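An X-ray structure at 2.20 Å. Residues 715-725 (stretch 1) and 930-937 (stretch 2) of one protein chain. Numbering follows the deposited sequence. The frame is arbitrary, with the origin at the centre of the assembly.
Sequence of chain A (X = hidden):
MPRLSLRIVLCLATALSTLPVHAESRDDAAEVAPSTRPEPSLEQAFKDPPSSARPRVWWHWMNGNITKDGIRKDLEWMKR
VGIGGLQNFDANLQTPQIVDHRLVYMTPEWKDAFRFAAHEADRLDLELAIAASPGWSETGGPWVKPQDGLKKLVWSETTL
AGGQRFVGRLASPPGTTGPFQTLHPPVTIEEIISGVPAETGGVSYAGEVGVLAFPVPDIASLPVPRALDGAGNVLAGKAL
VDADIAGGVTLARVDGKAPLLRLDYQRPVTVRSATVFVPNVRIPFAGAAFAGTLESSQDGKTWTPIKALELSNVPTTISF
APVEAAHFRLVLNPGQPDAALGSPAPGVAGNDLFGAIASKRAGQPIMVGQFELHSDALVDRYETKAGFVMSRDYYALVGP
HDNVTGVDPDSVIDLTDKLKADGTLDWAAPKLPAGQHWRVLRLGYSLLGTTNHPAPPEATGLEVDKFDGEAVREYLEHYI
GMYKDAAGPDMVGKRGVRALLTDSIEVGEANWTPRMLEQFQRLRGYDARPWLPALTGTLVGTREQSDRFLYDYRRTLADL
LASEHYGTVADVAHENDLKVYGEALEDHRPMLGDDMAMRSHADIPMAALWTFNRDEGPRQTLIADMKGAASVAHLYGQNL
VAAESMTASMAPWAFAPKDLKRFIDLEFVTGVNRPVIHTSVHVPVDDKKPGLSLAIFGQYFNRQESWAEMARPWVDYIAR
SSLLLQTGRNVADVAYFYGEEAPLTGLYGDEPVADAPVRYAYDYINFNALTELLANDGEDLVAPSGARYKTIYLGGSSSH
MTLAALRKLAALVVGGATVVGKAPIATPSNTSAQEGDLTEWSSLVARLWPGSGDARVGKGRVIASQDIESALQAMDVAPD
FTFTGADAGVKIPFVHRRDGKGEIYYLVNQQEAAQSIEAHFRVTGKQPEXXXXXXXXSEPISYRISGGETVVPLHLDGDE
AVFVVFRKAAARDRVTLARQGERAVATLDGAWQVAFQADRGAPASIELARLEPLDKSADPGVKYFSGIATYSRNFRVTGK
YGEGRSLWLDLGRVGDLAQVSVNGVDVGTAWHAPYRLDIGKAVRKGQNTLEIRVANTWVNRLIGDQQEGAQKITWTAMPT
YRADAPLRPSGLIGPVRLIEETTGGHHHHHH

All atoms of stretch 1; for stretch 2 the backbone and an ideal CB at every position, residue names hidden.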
ATOM      1  N   VAL A 715      -6.501  23.116  -3.220  1.00 23.92           N
ATOM      2  CA  VAL A 715      -7.534  22.090  -3.101  1.00 24.07           C
ATOM      3  C   VAL A 715      -8.405  22.069  -4.356  1.00 24.30           C
ATOM      4  O   VAL A 715      -8.827  21.001  -4.817  1.00 30.03           O
ATOM      5  CB  VAL A 715      -8.355  22.311  -1.817  1.00 21.88           C
ATOM      6  CG1 VAL A 715      -9.465  21.271  -1.687  1.00 18.67           C
ATOM      7  CG2 VAL A 715      -7.429  22.261  -0.578  1.00 19.80           C
ATOM      8  N   ASP A 716      -8.668  23.248  -4.945  1.00 28.40           N
ATOM      9  CA  ASP A 716      -9.434  23.298  -6.190  1.00 29.78           C
ATOM     10  C   ASP A 716      -8.701  22.567  -7.308  1.00 33.81           C
ATOM     11  O   ASP A 716      -9.317  21.921  -8.159  1.00 26.60           O
ATOM     12  CB  ASP A 716      -9.678  24.748  -6.607  1.00 33.18           C
ATOM     13  CG  ASP A 716     -10.828  25.409  -5.861  1.00 35.65           C
ATOM     14  OD1 ASP A 716     -11.711  24.712  -5.335  1.00 42.90           O
ATOM     15  OD2 ASP A 716     -10.862  26.652  -5.857  1.00 50.62           O
ATOM     16  N   TYR A 717      -7.378  22.689  -7.341  1.00 29.81           N
ATOM     17  CA  TYR A 717      -6.590  21.967  -8.331  1.00 28.26           C
ATOM     18  C   TYR A 717      -6.774  20.470  -8.169  1.00 27.23           C
ATOM     19  O   TYR A 717      -6.958  19.742  -9.159  1.00 25.32           O
ATOM     20  CB  TYR A 717      -5.122  22.365  -8.180  1.00 25.30           C
ATOM     21  CG  TYR A 717      -4.154  21.525  -8.972  1.00 29.39           C
ATOM     22  CD1 TYR A 717      -3.629  20.337  -8.449  1.00 21.74           C
ATOM     23  CD2 TYR A 717      -3.762  21.917 -10.243  1.00 24.53           C
ATOM     24  CE1 TYR A 717      -2.723  19.584  -9.179  1.00 23.91           C
ATOM     25  CE2 TYR A 717      -2.864  21.176 -10.970  1.00 25.75           C
ATOM     26  CZ  TYR A 717      -2.357  20.014 -10.441  1.00 25.46           C
ATOM     27  OH  TYR A 717      -1.455  19.308 -11.181  1.00 25.36           O
ATOM     28  N   ILE A 718      -6.753  19.997  -6.922  1.00 27.40           N
ATOM     29  CA  ILE A 718      -6.972  18.579  -6.660  1.00 26.22           C
ATOM     30  C   ILE A 718      -8.405  18.186  -6.985  1.00 27.30           C
ATOM     31  O   ILE A 718      -8.650  17.130  -7.588  1.00 25.70           O
ATOM     32  CB  ILE A 718      -6.622  18.264  -5.201  1.00 24.48           C
ATOM     33  CG1 ILE A 718      -5.126  18.535  -4.950  1.00 25.51           C
ATOM     34  CG2 ILE A 718      -7.033  16.814  -4.852  1.00 18.41           C
ATOM     35  CD1 ILE A 718      -4.735  18.563  -3.442  1.00 27.64           C
ATOM     36  N   ALA A 719      -9.373  19.027  -6.609  1.00 20.97           N
ATOM     37  CA  ALA A 719     -10.773  18.712  -6.879  1.00 20.36           C
ATOM     38  C   ALA A 719     -11.072  18.716  -8.375  1.00 26.39           C
ATOM     39  O   ALA A 719     -11.861  17.895  -8.853  1.00 27.36           O
ATOM     40  CB  ALA A 719     -11.684  19.708  -6.164  1.00 20.20           C
ATOM     41  N   ARG A 720     -10.479  19.647  -9.130  1.00 29.96           N
ATOM     42  CA  ARG A 720     -10.743  19.684 -10.565  1.00 27.39           C
ATOM     43  C   ARG A 720     -10.116  18.494 -11.263  1.00 29.02           C
ATOM     44  O   ARG A 720     -10.704  17.917 -12.182  1.00 26.27           O
ATOM     45  CB  ARG A 720     -10.222  20.980 -11.191  1.00 24.34           C
ATOM     46  CG  ARG A 720     -10.979  22.183 -10.745  1.00 25.84           C
ATOM     47  CD  ARG A 720     -10.620  23.411 -11.559  1.00 26.44           C
ATOM     48  NE  ARG A 720     -11.434  24.541 -11.152  1.00 28.58           N
ATOM     49  CZ  ARG A 720     -10.944  25.604 -10.535  1.00 32.42           C
ATOM     50  NH1 ARG A 720      -9.646  25.670 -10.279  1.00 31.18           N
ATOM     51  NH2 ARG A 720     -11.742  26.596 -10.179  1.00 35.03           N
ATOM     52  N   SER A 721      -8.903  18.136 -10.864  1.00 24.19           N
ATOM     53  CA  SER A 721      -8.247  16.984 -11.455  1.00 28.36           C
ATOM     54  C   SER A 721      -9.024  15.716 -11.140  1.00 30.63           C
ATOM     55  O   SER A 721      -9.229  14.869 -12.014  1.00 26.64           O
ATOM     56  CB  SER A 721      -6.816  16.897 -10.932  1.00 21.80           C
ATOM     57  OG  SER A 721      -6.073  18.021 -11.356  1.00 30.17           O
ATOM     58  N   SER A 722      -9.467  15.581  -9.884  1.00 27.04           N
ATOM     59  CA  SER A 722     -10.225  14.407  -9.469  1.00 21.80           C
ATOM     60  C   SER A 722     -11.518  14.295 -10.260  1.00 25.94           C
ATOM     61  O   SER A 722     -11.910  13.199 -10.666  1.00 28.68           O
ATOM     62  CB  SER A 722     -10.538  14.488  -7.971  1.00 16.83           C
ATOM     63  OG  SER A 722      -9.353  14.618  -7.193  1.00 23.29           O
ATOM     64  N   LEU A 723     -12.196  15.430 -10.486  1.00 25.72           N
ATOM     65  CA  LEU A 723     -13.461  15.412 -11.222  1.00 23.88           C
ATOM     66  C   LEU A 723     -13.291  14.751 -12.584  1.00 28.42           C
ATOM     67  O   LEU A 723     -14.008  13.795 -12.922  1.00 27.29           O
ATOM     68  CB  LEU A 723     -14.005  16.838 -11.381  1.00 22.67           C
ATOM     69  CG  LEU A 723     -15.147  16.956 -12.392  1.00 30.43           C
ATOM     70  CD1 LEU A 723     -16.435  16.269 -11.875  1.00 24.02           C
ATOM     71  CD2 LEU A 723     -15.407  18.408 -12.815  1.00 25.19           C
ATOM     72  N   LEU A 724     -12.343  15.255 -13.384  1.00 25.61           N
ATOM     73  CA  LEU A 724     -12.133  14.673 -14.710  1.00 28.67           C
ATOM     74  C   LEU A 724     -11.681  13.223 -14.598  1.00 27.73           C
ATOM     75  O   LEU A 724     -12.103  12.368 -15.391  1.00 25.15           O
ATOM     76  CB  LEU A 724     -11.118  15.498 -15.483  1.00 23.28           C
ATOM     77  CG  LEU A 724     -11.486  16.982 -15.709  1.00 26.25           C
ATOM     78  CD1 LEU A 724     -10.539  17.678 -16.711  1.00 24.21           C
ATOM     79  CD2 LEU A 724     -12.892  17.064 -16.259  1.00 24.20           C
ATOM     80  N   LEU A 725     -10.846  12.917 -13.594  1.00 21.63           N
ATOM     81  CA  LEU A 725     -10.327  11.568 -13.415  1.00 22.30           C
ATOM     82  C   LEU A 725     -11.348  10.618 -12.792  1.00 26.33           C
ATOM     83  O   LEU A 725     -11.075   9.419 -12.672  1.00 23.71           O
ATOM     84  CB  LEU A 725      -9.036  11.627 -12.604  1.00 19.99           C
ATOM     85  CG  LEU A 725      -7.931  12.265 -13.492  1.00 26.38           C
ATOM     86  CD1 LEU A 725      -6.692  12.625 -12.671  1.00 23.16           C
ATOM     87  CD2 LEU A 725      -7.527  11.282 -14.582  1.00 27.14           C
ATOM     88  N   UNK A 930      -7.373  22.005 -24.308  1.00 34.20           N
ATOM     89  CA  UNK A 930      -6.682  21.855 -23.032  1.00 32.56           C
ATOM     90  C   UNK A 930      -7.560  22.365 -21.900  1.00 37.05           C
ATOM     91  O   UNK A 930      -8.085  23.481 -21.971  1.00 41.73           O
ATOM     92  CB  UNK A 930      -5.345  22.598 -23.048  1.00 32.56           C
ATOM     93  N   UNK A 931      -7.706  21.556 -20.849  1.00 33.77           N
ATOM     94  CA  UNK A 931      -8.383  21.969 -19.625  1.00 27.31           C
ATOM     95  C   UNK A 931      -7.362  22.074 -18.506  1.00 29.13           C
ATOM     96  O   UNK A 931      -6.594  21.141 -18.274  1.00 31.98           O
ATOM     97  CB  UNK A 931      -9.499  20.991 -19.253  1.00 27.31           C
ATOM     98  N   UNK A 932      -7.343  23.218 -17.824  1.00 28.10           N
ATOM     99  CA  UNK A 932      -6.322  23.493 -16.825  1.00 33.31           C
ATOM    100  C   UNK A 932      -6.921  23.385 -15.436  1.00 28.66           C
ATOM    101  O   UNK A 932      -7.823  24.167 -15.103  1.00 27.24           O
ATOM    102  CB  UNK A 932      -5.706  24.877 -17.039  1.00 33.31           C
ATOM    103  N   UNK A 933      -6.477  22.453 -14.593  1.00 30.09           N
ATOM    104  CA  UNK A 933      -7.066  22.363 -13.241  1.00 32.56           C
ATOM    105  C   UNK A 933      -6.685  23.519 -12.330  1.00 35.33           C
ATOM    106  O   UNK A 933      -7.377  23.730 -11.322  1.00 30.97           O
ATOM    107  CB  UNK A 933      -6.641  21.052 -12.577  1.00 32.56           C
ATOM    108  N   UNK A 934      -5.606  24.260 -12.630  1.00 29.94           N
ATOM    109  CA  UNK A 934      -5.273  25.440 -11.831  1.00 30.70           C
ATOM    110  C   UNK A 934      -6.418  26.433 -11.831  1.00 33.05           C
ATOM    111  O   UNK A 934      -6.688  27.081 -10.817  1.00 34.30           O
ATOM    112  CB  UNK A 934      -4.001  26.107 -12.358  1.00 30.70           C
ATOM    113  N   UNK A 935      -7.094  26.580 -12.965  1.00 33.16           N
ATOM    114  CA  UNK A 935      -8.028  27.674 -13.178  1.00 31.04           C
ATOM    115  C   UNK A 935      -9.443  27.224 -13.452  1.00 31.11           C
ATOM    116  O   UNK A 935     -10.365  28.030 -13.290  1.00 37.74           O
ATOM    117  CB  UNK A 935      -7.545  28.544 -14.340  1.00 31.04           C
ATOM    118  N   UNK A 936      -9.646  25.983 -13.885  1.00 28.01           N
ATOM    119  CA  UNK A 936     -10.973  25.559 -14.273  1.00 25.84           C
ATOM    120  C   UNK A 936     -11.399  26.071 -15.621  1.00 33.98           C
ATOM    121  O   UNK A 936     -12.596  26.067 -15.922  1.00 37.67           O
ATOM    122  CB  UNK A 936     -11.988  26.006 -13.219  1.00 25.84           C
ATOM    123  N   UNK A 937     -10.448  26.510 -16.445  1.00 28.83           N
ATOM    124  CA  UNK A 937     -10.715  27.051 -17.765  1.00 37.89           C
ATOM    125  C   UNK A 937     -10.187  26.109 -18.839  1.00 44.98           C
ATOM    126  O   UNK A 937      -9.267  25.317 -18.605  1.00 36.31           O
ATOM    127  CB  UNK A 937     -10.090  28.439 -17.914  1.00 37.89           C
TER

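Stretch 1 is a helix. Stretch 2 comes in as a strand and then turns beside it.

Position 930 lies beyond the reach of stretch 1. Its extended backbone, phi/psi -85/131, suits a strand, and the helix does not restrict the choice. The deposited residue is L930.

At position 931 CA-to-CB points toward the helix. The ideal CB is 4.3 Å from L724 CD1, and the leucine offers only hydrocarbon. An apolar side chain would suit, aliphatic or aromatic. The residue is W931. Its CE3 packs against L724 CD1 at 3.9 Å, an apolar contact.

At position 932 CA-to-CB points away, and no atom of stretch 1 is near the ideal CB. Many side chains would fit. The residue is H932. Its backbone O accepts a hydrogen bond from the N of position 936 at 2.8 Å, which helps hold the turn.

Position 933 faces the helix closely; its CA is 4.9 Å from that of Y717. The ideal CB is 3.3 Å from S721 OG, 3.7 Å from Y717 O and 3.8 Å from R720 CB. A compact side chain fits best, such as alanine, serine or proline. Phi of -71° allows proline. The residue is P933. Its CG meets Y717 CE2 at 3.6 Å, an apolar contact. The carbonyl matters too: R720 NH1 donates a hydrogen bond to P933 O at 3.2 Å, and Y717 CA approaches the same P933 O at 3.6 Å in a CA-H...O contact.

At position 934 CA-to-CB points away, but the ideal CB is 4.7 Å from Y717 CD2. A long side chain could fold back beside the tyrosine; a short polar one would also be possible. The residue is E934. Its chain bends back, with chi2 at 83°, and brings OE2 to 3.8 Å from Y717 CE2.

Position 935 points away, its ideal CB 5.4 Å from R720 NH1. Small polar residues would do. The residue is T935. Its OG1 accepts a hydrogen bond from the N of position 937 at 3.3 Å.

Position 936 has a phi of 77°, which favours glycine. An ideal CB would lie 2.6 Å from R720 NE, a clash. Both point to glycine, and the residue is G936. Its CA lies over one face of the R720 guanidinium, 3.3 Å from R720 NE.

Position 937 points away from stretch 1, so many residues would suit. The residue is K937.

Stretch 2, residues 930-937: LWHPETGK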
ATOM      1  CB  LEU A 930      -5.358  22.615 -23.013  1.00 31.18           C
ATOM      2  CG  LEU A 930      -4.338  22.288 -24.087  1.00 36.15           C
ATOM      3  CD1 LEU A 930      -3.086  23.138 -23.892  1.00 30.92           C
ATOM      4  CD2 LEU A 930      -4.025  20.811 -24.076  1.00 29.52           C
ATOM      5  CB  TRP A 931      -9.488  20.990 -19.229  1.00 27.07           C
ATOM      6  CG  TRP A 931     -10.657  20.967 -20.150  1.00 29.12           C
ATOM      7  CD1 TRP A 931     -10.649  21.200 -21.494  1.00 33.99           C
ATOM      8  CD2 TRP A 931     -12.023  20.693 -19.798  1.00 31.43           C
ATOM      9  NE1 TRP A 931     -11.925  21.093 -22.001  1.00 33.50           N
ATOM     10  CE2 TRP A 931     -12.785  20.778 -20.983  1.00 30.97           C
ATOM     11  CE3 TRP A 931     -12.677  20.404 -18.592  1.00 27.34           C
ATOM     12  CZ2 TRP A 931     -14.160  20.576 -21.004  1.00 31.68           C
ATOM     13  CZ3 TRP A 931     -14.048  20.196 -18.610  1.00 28.66           C
ATOM     14  CH2 TRP A 931     -14.777  20.282 -19.811  1.00 31.75           C
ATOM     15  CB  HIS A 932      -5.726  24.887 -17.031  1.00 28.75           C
ATOM     16  CG  HIS A 932      -5.055  25.073 -18.348  1.00 31.36           C
ATOM     17  ND1 HIS A 932      -3.775  24.629 -18.602  1.00 36.26           N
ATOM     18  CD2 HIS A 932      -5.472  25.700 -19.477  1.00 37.75           C
ATOM     19  CE1 HIS A 932      -3.440  24.965 -19.837  1.00 38.94           C
ATOM     20  NE2 HIS A 932      -4.451  25.613 -20.388  1.00 39.24           N
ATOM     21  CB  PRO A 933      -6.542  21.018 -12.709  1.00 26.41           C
ATOM     22  CG  PRO A 933      -5.325  20.708 -13.544  1.00 29.33           C
ATOM     23  CD  PRO A 933      -5.633  21.286 -14.918  1.00 27.66           C
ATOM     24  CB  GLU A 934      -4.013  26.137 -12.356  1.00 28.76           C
ATOM     25  CG  GLU A 934      -2.684  25.441 -12.078  1.00 29.53           C
ATOM     26  CD  GLU A 934      -2.375  24.344 -13.085  1.00 35.17           C
ATOM     27  OE1 GLU A 934      -3.296  23.955 -13.829  1.00 36.98           O
ATOM     28  OE2 GLU A 934      -1.223  23.870 -13.123  1.00 35.69           O
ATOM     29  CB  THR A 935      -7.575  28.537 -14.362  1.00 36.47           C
ATOM     30  OG1 THR A 935      -7.520  27.725 -15.537  1.00 36.44           O
ATOM     31  CG2 THR A 935      -6.188  29.156 -14.103  1.00 35.65           C
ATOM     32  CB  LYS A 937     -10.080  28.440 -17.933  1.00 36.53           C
ATOM     33  CG  LYS A 937     -10.743  29.540 -17.119  1.00 41.34           C
ATOM     34  CD  LYS A 937      -9.757  30.680 -16.786  1.00 52.47           C
ATOM     35  CE  LYS A 937      -8.802  30.992 -17.946  1.00 69.42           C
ATOM     36  NZ  LYS A 937      -7.546  31.717 -17.508  1.00 76.00           N
TER
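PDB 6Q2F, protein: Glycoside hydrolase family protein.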